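Protease VII (Escherichia coli, PDB 1I78) is an outer-membrane beta-barrel endopeptidase of the omptin family that hydrolyses peptide bonds, with a preference for sites between paired basic residues. Local coordinates at residues A109-L114 / G133-R138; P179-T184 / S201-S206; Y231-N236 / G251-V256. The protein carries 3 engineered substitutions. All blocks are in the same frame, centred on the assembly; numbering follows the deposited sequence.

Contact 1: residues A109-L114 / G133-R138; sequences ANEFDL and GYQESR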
# COMPACT_ATOMS: atom_id res chain seq x y z
N ALA A 109 -9.45 0.81 2.24
CA ALA A 109 -8.05 0.48 2.47
C ALA A 109 -7.79 0.58 3.96
O ALA A 109 -8.37 1.41 4.63
CB ALA A 109 -7.13 1.44 1.71
N ASN A 110 -6.94 -0.28 4.48
CA ASN A 110 -6.63 -0.21 5.90
C ASN A 110 -5.28 -0.82 6.20
O ASN A 110 -4.62 -1.38 5.32
CB ASN A 110 -7.71 -0.91 6.73
CG ASN A 110 -7.94 -2.33 6.30
OD1 ASN A 110 -8.90 -2.63 5.58
ND2 ASN A 110 -7.07 -3.22 6.72
N GLU A 111 -4.88 -0.72 7.46
CA GLU A 111 -3.59 -1.24 7.88
C GLU A 111 -3.45 -1.28 9.40
O GLU A 111 -3.93 -0.40 10.12
CB GLU A 111 -2.50 -0.36 7.26
CG GLU A 111 -1.06 -0.77 7.53
CD GLU A 111 -0.40 0.03 8.65
OE1 GLU A 111 0.82 0.31 8.52
OE2 GLU A 111 -1.07 0.37 9.66
N PHE A 112 -2.82 -2.33 9.90
CA PHE A 112 -2.58 -2.43 11.31
C PHE A 112 -1.11 -2.75 11.39
O PHE A 112 -0.52 -3.25 10.43
CB PHE A 112 -3.47 -3.50 11.96
CG PHE A 112 -3.03 -4.91 11.71
CD1 PHE A 112 -1.97 -5.47 12.41
CD2 PHE A 112 -3.73 -5.70 10.79
CE1 PHE A 112 -1.61 -6.79 12.21
CE2 PHE A 112 -3.39 -7.02 10.58
CZ PHE A 112 -2.33 -7.58 11.29
N ASP A 113 -0.51 -2.46 12.54
CA ASP A 113 0.91 -2.66 12.72
C ASP A 113 1.23 -2.90 14.20
O ASP A 113 0.81 -2.14 15.07
CB ASP A 113 1.62 -1.41 12.19
CG ASP A 113 3.12 -1.42 12.41
OD1 ASP A 113 3.73 -0.37 12.17
OD2 ASP A 113 3.69 -2.45 12.81
N LEU A 114 1.96 -3.98 14.47
CA LEU A 114 2.36 -4.34 15.83
C LEU A 114 3.88 -4.33 15.82
O LEU A 114 4.49 -4.95 14.95
CB LEU A 114 1.86 -5.73 16.20
CG LEU A 114 0.33 -5.93 16.18
CD1 LEU A 114 0.00 -7.40 16.38
CD2 LEU A 114 -0.32 -5.07 17.28
N GLY A 133 8.88 -5.29 13.61
CA GLY A 133 7.44 -5.43 13.64
C GLY A 133 6.82 -6.13 12.46
O GLY A 133 7.51 -6.66 11.58
N TYR A 134 5.50 -6.14 12.44
CA TYR A 134 4.72 -6.78 11.41
C TYR A 134 3.56 -5.87 11.00
O TYR A 134 2.88 -5.30 11.86
CB TYR A 134 4.18 -8.11 11.96
CG TYR A 134 3.29 -8.85 10.99
CD1 TYR A 134 3.83 -9.53 9.91
CD2 TYR A 134 1.91 -8.85 11.16
CE1 TYR A 134 3.03 -10.20 9.00
CE2 TYR A 134 1.09 -9.53 10.26
CZ TYR A 134 1.66 -10.20 9.17
OH TYR A 134 0.88 -10.85 8.25
N GLN A 135 3.32 -5.75 9.71
CA GLN A 135 2.22 -4.90 9.22
C GLN A 135 1.41 -5.62 8.16
O GLN A 135 1.94 -6.45 7.44
CB GLN A 135 2.73 -3.62 8.57
CG GLN A 135 3.40 -2.65 9.48
CD GLN A 135 3.92 -1.43 8.71
OE1 GLN A 135 4.62 -1.57 7.70
NE2 GLN A 135 3.58 -0.24 9.20
N GLU A 136 0.14 -5.28 8.07
CA GLU A 136 -0.75 -5.85 7.06
C GLU A 136 -1.64 -4.75 6.51
O GLU A 136 -2.28 -4.03 7.26
CB GLU A 136 -1.63 -6.95 7.66
CG GLU A 136 -1.07 -8.34 7.57
CD GLU A 136 -2.13 -9.41 7.84
OE1 GLU A 136 -3.29 -9.23 7.38
OE2 GLU A 136 -1.81 -10.43 8.50
N SER A 137 -1.67 -4.60 5.19
CA SER A 137 -2.53 -3.59 4.59
C SER A 137 -3.39 -4.23 3.51
O SER A 137 -2.98 -5.21 2.89
CB SER A 137 -1.69 -2.44 4.00
OG SER A 137 -0.77 -2.92 3.04
N ARG A 138 -4.58 -3.67 3.31
CA ARG A 138 -5.49 -4.19 2.29
C ARG A 138 -6.07 -3.07 1.40
O ARG A 138 -6.33 -1.96 1.87
CB ARG A 138 -6.64 -4.94 2.95
CG ARG A 138 -6.27 -6.27 3.56
CD ARG A 138 -7.46 -6.86 4.31
NE ARG A 138 -7.23 -8.25 4.69
CZ ARG A 138 -6.33 -8.65 5.58
NH1 ARG A 138 -5.56 -7.76 6.22
NH2 ARG A 138 -6.18 -9.95 5.83
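Asp113 and Gln135 cross on the face that carries Glu111, Asp113, Gln135 and Ser137, carboxylate and amide planes 65° apart; all but Glu111 are buried. Gln135 NE2 gives a weak, bent hydrogen bond to Asp113 OD1 (3.0 Å, N-H...O 126°), while its CG packs against the carboxylate carbon. Stronger partners come from further round: Tyr180 OH bonds OD2 and Lys199 forms a salt bridge to OD1, fixing both oxygens. Glu111, bent at chi2 (-100°), brings OE1 close to the same amide, at an angle too poor for a bond, and its CB lies 4.0 Å from Ser137 CB. Between the faces runs the antiparallel ladder of two neighbouring omptin barrel strands, 4.7 Å apart between axes, with paired backbone bonds at Asn110-Arg138, Phe112-Glu136 and Leu114-Tyr134. The other face is packed at its middle. Phe112 lies alongside Glu136, pointing the same way, with CE2 3.4 Å from Glu136 CB; its CZ reaches the edge of the Tyr134 ring. Tyr134 OH donates to Glu136 OE2 (2.7 Å) and Arg138 NH1 meets Glu136 OE1 in a salt bridge (2.9 Å). Only the margins are loose: Leu114 sits on the surface, and the Asn110 amide, near a bound octyl glucoside, grazes Arg138 CB.

Contact 2: residues P179-T184 / S201-S206; sequences PYIGLT and SGWVES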
# COMPACT_ATOMS: atom_id res chain seq x y z
N PRO A 179 6.79 -8.21 7.44
CA PRO A 179 7.59 -8.28 8.67
C PRO A 179 8.65 -7.21 8.39
O PRO A 179 9.13 -7.11 7.26
CB PRO A 179 8.16 -9.69 8.62
CG PRO A 179 7.10 -10.46 7.88
CD PRO A 179 6.76 -9.52 6.77
N TYR A 180 9.03 -6.39 9.36
CA TYR A 180 10.00 -5.35 9.03
C TYR A 180 10.88 -4.89 10.17
O TYR A 180 10.58 -5.12 11.34
CB TYR A 180 9.24 -4.14 8.47
CG TYR A 180 8.46 -3.40 9.54
CD1 TYR A 180 9.08 -2.44 10.35
CD2 TYR A 180 7.12 -3.72 9.81
CE1 TYR A 180 8.39 -1.82 11.39
CE2 TYR A 180 6.42 -3.11 10.85
CZ TYR A 180 7.07 -2.16 11.64
OH TYR A 180 6.39 -1.54 12.68
N ILE A 181 11.97 -4.23 9.83
CA ILE A 181 12.88 -3.67 10.82
C ILE A 181 12.89 -2.16 10.57
O ILE A 181 12.59 -1.70 9.45
CB ILE A 181 14.31 -4.21 10.68
CG1 ILE A 181 14.83 -3.93 9.26
CG2 ILE A 181 14.33 -5.69 11.04
CD1 ILE A 181 16.22 -4.48 8.95
N GLY A 182 13.22 -1.38 11.60
CA GLY A 182 13.24 0.05 11.41
C GLY A 182 14.08 0.86 12.37
O GLY A 182 14.82 0.34 13.20
N LEU A 183 13.95 2.18 12.22
CA LEU A 183 14.67 3.17 13.01
C LEU A 183 13.70 4.31 13.24
O LEU A 183 13.16 4.85 12.29
CB LEU A 183 15.88 3.70 12.26
CG LEU A 183 17.24 3.62 12.96
CD1 LEU A 183 18.26 4.43 12.17
CD2 LEU A 183 17.11 4.15 14.38
N THR A 184 13.47 4.67 14.49
CA THR A 184 12.57 5.78 14.77
C THR A 184 13.29 6.72 15.74
O THR A 184 14.26 6.32 16.38
CB THR A 184 11.24 5.26 15.36
OG1 THR A 184 10.37 6.38 15.63
CG2 THR A 184 11.48 4.49 16.64
N SER A 201 11.98 -3.80 4.61
CA SER A 201 11.58 -5.20 4.61
C SER A 201 12.02 -5.90 3.34
O SER A 201 11.99 -5.32 2.25
CB SER A 201 10.07 -5.34 4.77
OG SER A 201 9.72 -6.72 4.74
N GLY A 202 12.42 -7.15 3.48
CA GLY A 202 12.82 -7.92 2.31
C GLY A 202 12.01 -9.19 2.34
O GLY A 202 12.23 -10.11 1.56
N TRP A 203 11.03 -9.22 3.23
CA TRP A 203 10.22 -10.40 3.45
C TRP A 203 8.74 -10.22 3.16
O TRP A 203 7.91 -11.01 3.61
CB TRP A 203 10.45 -10.84 4.90
CG TRP A 203 11.91 -10.70 5.22
CD1 TRP A 203 12.93 -11.47 4.73
CD2 TRP A 203 12.53 -9.61 5.93
NE1 TRP A 203 14.14 -10.92 5.07
CE2 TRP A 203 13.92 -9.78 5.81
CE3 TRP A 203 12.04 -8.51 6.64
CZ2 TRP A 203 14.84 -8.89 6.37
CZ3 TRP A 203 12.95 -7.62 7.21
CH2 TRP A 203 14.34 -7.82 7.07
N VAL A 204 8.42 -9.19 2.39
CA VAL A 204 7.04 -8.90 2.08
C VAL A 204 6.42 -9.97 1.20
O VAL A 204 7.08 -10.51 0.30
CB VAL A 204 6.90 -7.54 1.34
CG1 VAL A 204 5.45 -7.32 0.97
CG2 VAL A 204 7.40 -6.40 2.21
N GLU A 205 5.16 -10.26 1.49
CA GLU A 205 4.37 -11.20 0.72
C GLU A 205 3.05 -10.52 0.34
O GLU A 205 2.21 -10.23 1.20
CB GLU A 205 4.06 -12.47 1.50
CG GLU A 205 3.06 -13.37 0.75
CD GLU A 205 2.79 -14.69 1.46
OE1 GLU A 205 1.60 -15.06 1.59
OE2 GLU A 205 3.77 -15.36 1.88
N SER A 206 2.88 -10.26 -0.95
CA SER A 206 1.67 -9.63 -1.43
C SER A 206 0.86 -10.60 -2.28
O SER A 206 1.39 -11.50 -2.93
CB SER A 206 2.00 -8.36 -2.23
OG SER A 206 2.88 -8.64 -3.30
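The indole of Trp203 meets Pro179, Tyr180 and Ile181 along its edge. Pro179 O lies in the ring plane, 3.3 Å from Trp203 CE3; Tyr180 CA approaches CZ3, and Ile181 CD1 stands 4.3 Å from Trp203 CH2, also near the plane. One face is partly covered from within its own segment by the carbonyl carbon of Ser201, displaced toward the rim. The contact belongs to the beta hairpin of strands 169-189 and 192-213 in the omptin barrel, at a point where the second strand turns a corner at Gly202. Beyond the corner the axes pass no closer than 6.7 Å, with 141° between their directions, so the regular ladder does not run across these residues; on the other side of the bend it continues through the backbone bonds of Ile181 with Tyr200 and Leu183 with Phe198. Pro179, which has no N-H to offer, lays its ring against the backbone of Trp203, Pro179 CD 3.7 Å from Trp203 O. Trp203 CG stands anti to its carbonyl carbon (chi1 -41°), and this carries the six-membered ring along strand 179-184, from Pro179 toward Ile181. The indole and Ile181 are on the surface, whereas Ser201 and Tyr180 are buried and touch through their CB atoms (4.0 Å); the Tyr180 ring leads away to pack on Met131 and Gln135 of strand 126-149. At the bend, Ser201 OG accepts from Trp203 N (3.2 Å, N-H...O 160°), making an ST turn, and donates to Pro179 O at 2.6 Å, nearly along the C=O axis.

Contact 3: residues Y231-N236 / G251-V256; sequences YSVAVN and GAWNRV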
# COMPACT_ATOMS: atom_id res chain seq x y z
N TYR A 231 9.93 -0.23 1.63
CA TYR A 231 10.68 0.85 2.23
C TYR A 231 9.67 1.85 2.72
O TYR A 231 8.58 1.97 2.17
CB TYR A 231 11.63 1.53 1.23
CG TYR A 231 12.49 0.57 0.43
CD1 TYR A 231 11.99 -0.07 -0.71
CD2 TYR A 231 13.80 0.27 0.83
CE1 TYR A 231 12.76 -0.99 -1.43
CE2 TYR A 231 14.59 -0.65 0.11
CZ TYR A 231 14.05 -1.28 -1.02
OH TYR A 231 14.81 -2.18 -1.75
N SER A 232 10.04 2.58 3.76
CA SER A 232 9.15 3.59 4.30
C SER A 232 9.94 4.74 4.92
O SER A 232 10.98 4.52 5.54
CB SER A 232 8.25 2.97 5.35
OG SER A 232 7.33 3.94 5.79
N VAL A 233 9.45 5.96 4.72
CA VAL A 233 10.08 7.15 5.29
C VAL A 233 8.98 8.06 5.83
O VAL A 233 8.06 8.44 5.10
CB VAL A 233 10.89 7.94 4.23
CG1 VAL A 233 11.43 9.23 4.85
CG2 VAL A 233 12.04 7.09 3.71
N ALA A 234 9.06 8.40 7.11
CA ALA A 234 8.06 9.29 7.69
C ALA A 234 8.73 10.33 8.58
O ALA A 234 9.73 10.04 9.24
CB ALA A 234 7.02 8.48 8.50
N VAL A 235 8.20 11.56 8.57
CA VAL A 235 8.74 12.64 9.39
C VAL A 235 7.58 13.42 9.99
O VAL A 235 6.50 13.54 9.38
CB VAL A 235 9.66 13.60 8.56
CG1 VAL A 235 10.91 12.84 8.07
CG2 VAL A 235 8.91 14.19 7.37
N ASN A 236 7.79 13.93 11.19
CA ASN A 236 6.76 14.69 11.90
C ASN A 236 7.30 15.93 12.61
O ASN A 236 8.51 16.05 12.87
CB ASN A 236 6.07 13.77 12.91
CG ASN A 236 7.05 13.11 13.87
OD1 ASN A 236 7.69 13.77 14.69
ND2 ASN A 236 7.18 11.79 13.75
N GLY A 251 4.08 13.40 7.64
CA GLY A 251 4.09 13.00 6.25
C GLY A 251 4.83 11.68 6.08
O GLY A 251 5.98 11.53 6.51
N ALA A 252 4.17 10.72 5.44
CA ALA A 252 4.75 9.40 5.23
C ALA A 252 4.69 8.89 3.79
O ALA A 252 3.68 9.03 3.09
CB ALA A 252 4.09 8.39 6.15
N TRP A 253 5.78 8.28 3.36
CA TRP A 253 5.90 7.71 2.03
C TRP A 253 6.24 6.24 2.22
O TRP A 253 6.91 5.87 3.19
CB TRP A 253 7.04 8.37 1.27
CG TRP A 253 7.44 7.63 0.01
CD1 TRP A 253 6.79 7.64 -1.19
CD2 TRP A 253 8.58 6.78 -0.16
NE1 TRP A 253 7.46 6.86 -2.10
CE2 TRP A 253 8.57 6.32 -1.49
CE3 TRP A 253 9.63 6.37 0.69
CZ2 TRP A 253 9.57 5.47 -2.01
CZ3 TRP A 253 10.63 5.51 0.18
CH2 TRP A 253 10.58 5.08 -1.17
N ASN A 254 5.78 5.40 1.32
CA ASN A 254 6.13 4.00 1.44
C ASN A 254 5.99 3.35 0.10
O ASN A 254 5.12 3.70 -0.69
CB ASN A 254 5.29 3.30 2.51
CG ASN A 254 3.84 3.26 2.15
OD1 ASN A 254 3.46 2.66 1.15
ND2 ASN A 254 3.02 3.92 2.97
N ARG A 255 6.88 2.41 -0.18
CA ARG A 255 6.86 1.72 -1.45
C ARG A 255 7.11 0.23 -1.35
O ARG A 255 7.87 -0.24 -0.50
CB ARG A 255 7.92 2.32 -2.37
CG ARG A 255 8.05 1.59 -3.70
CD ARG A 255 8.97 2.33 -4.65
NE ARG A 255 9.07 1.66 -5.95
CZ ARG A 255 8.02 1.34 -6.71
NH1 ARG A 255 6.78 1.62 -6.31
NH2 ARG A 255 8.22 0.72 -7.87
N VAL A 256 6.43 -0.50 -2.23
CA VAL A 256 6.62 -1.94 -2.32
C VAL A 256 7.13 -2.15 -3.74
O VAL A 256 6.40 -1.96 -4.70
CB VAL A 256 5.32 -2.72 -2.13
CG1 VAL A 256 5.53 -4.17 -2.56
CG2 VAL A 256 4.90 -2.66 -0.69
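Tyr231, Val233 and Val235 pair with Arg255, Trp253 and Gly251 as the hydrogen-bonded rungs of an antiparallel beta hairpin, strands 219-242 and 245-267 of the omptin barrel. Each pair exchanges two backbone bonds, six in all, and the axes run 4.7 Å apart at 177°. The bonds are even in length: Trp253 N to Val233 O is 2.9 Å and Gly251 N to Val235 O is 3.0 Å. Between these rungs, CA-H...O contacts such as Ala234 CA to Gly251 O (3.3 Å) close the non-hydrogen-bonded pairs Ser232-Asn254 and Ala234-Ala252.

Apolar packing is concentrated on the outward face, which carries Tyr231, Val233, Val235, Trp253 and Arg255. With CG anti to the backbone N (chi1 167°), the Trp253 indole leans across to the opposite strand. There Val233 CG2 meets the ring edge at Trp253 CE3 (3.9 Å), and Tyr231 CB approaches Trp253 CZ3 obliquely (4.2 Å). The aromatic layer continues onto the flanking strands, as Trp253 meets the ring of Phe287 and Tyr231 that of Tyr200. On the inward face, which also carries Ser232 and Asn254, Ala234 CB and Ala252 CB touch at 3.8 Å.

The polar ends look beyond the hairpin. Arg255, with its chain extended to NE, heads away from strand 231-236, and its NH2 forms a salt bridge with Glu283 of strand 272-296. Asn254 likewise turns its amide to the next strand, where OD1 accepts from Asn286 ND2, and leaves its CB 3.6 Å from Tyr231 O.

From the N terminus the chain first closes contact 1, where strand 97-119 is joined by strand 126-149 across 18 residues. Contact 2 follows after strand 169-189 turns back as 192-213, and contact 3 after 219-242 turns back as 245-267. The three loops are in series; none nests in or crosses another. Strands 126-149 and 169-189 are neighbours, so contacts 1 and 2 touch directly, partly through the backbone bond between Gly133 and Tyr180. Strands 192-213 and 219-242 are also neighbours, but contacts 2 and 3 stay about 5 Å apart at their nearest atoms. Together they tie six consecutive long strands of the barrel wall.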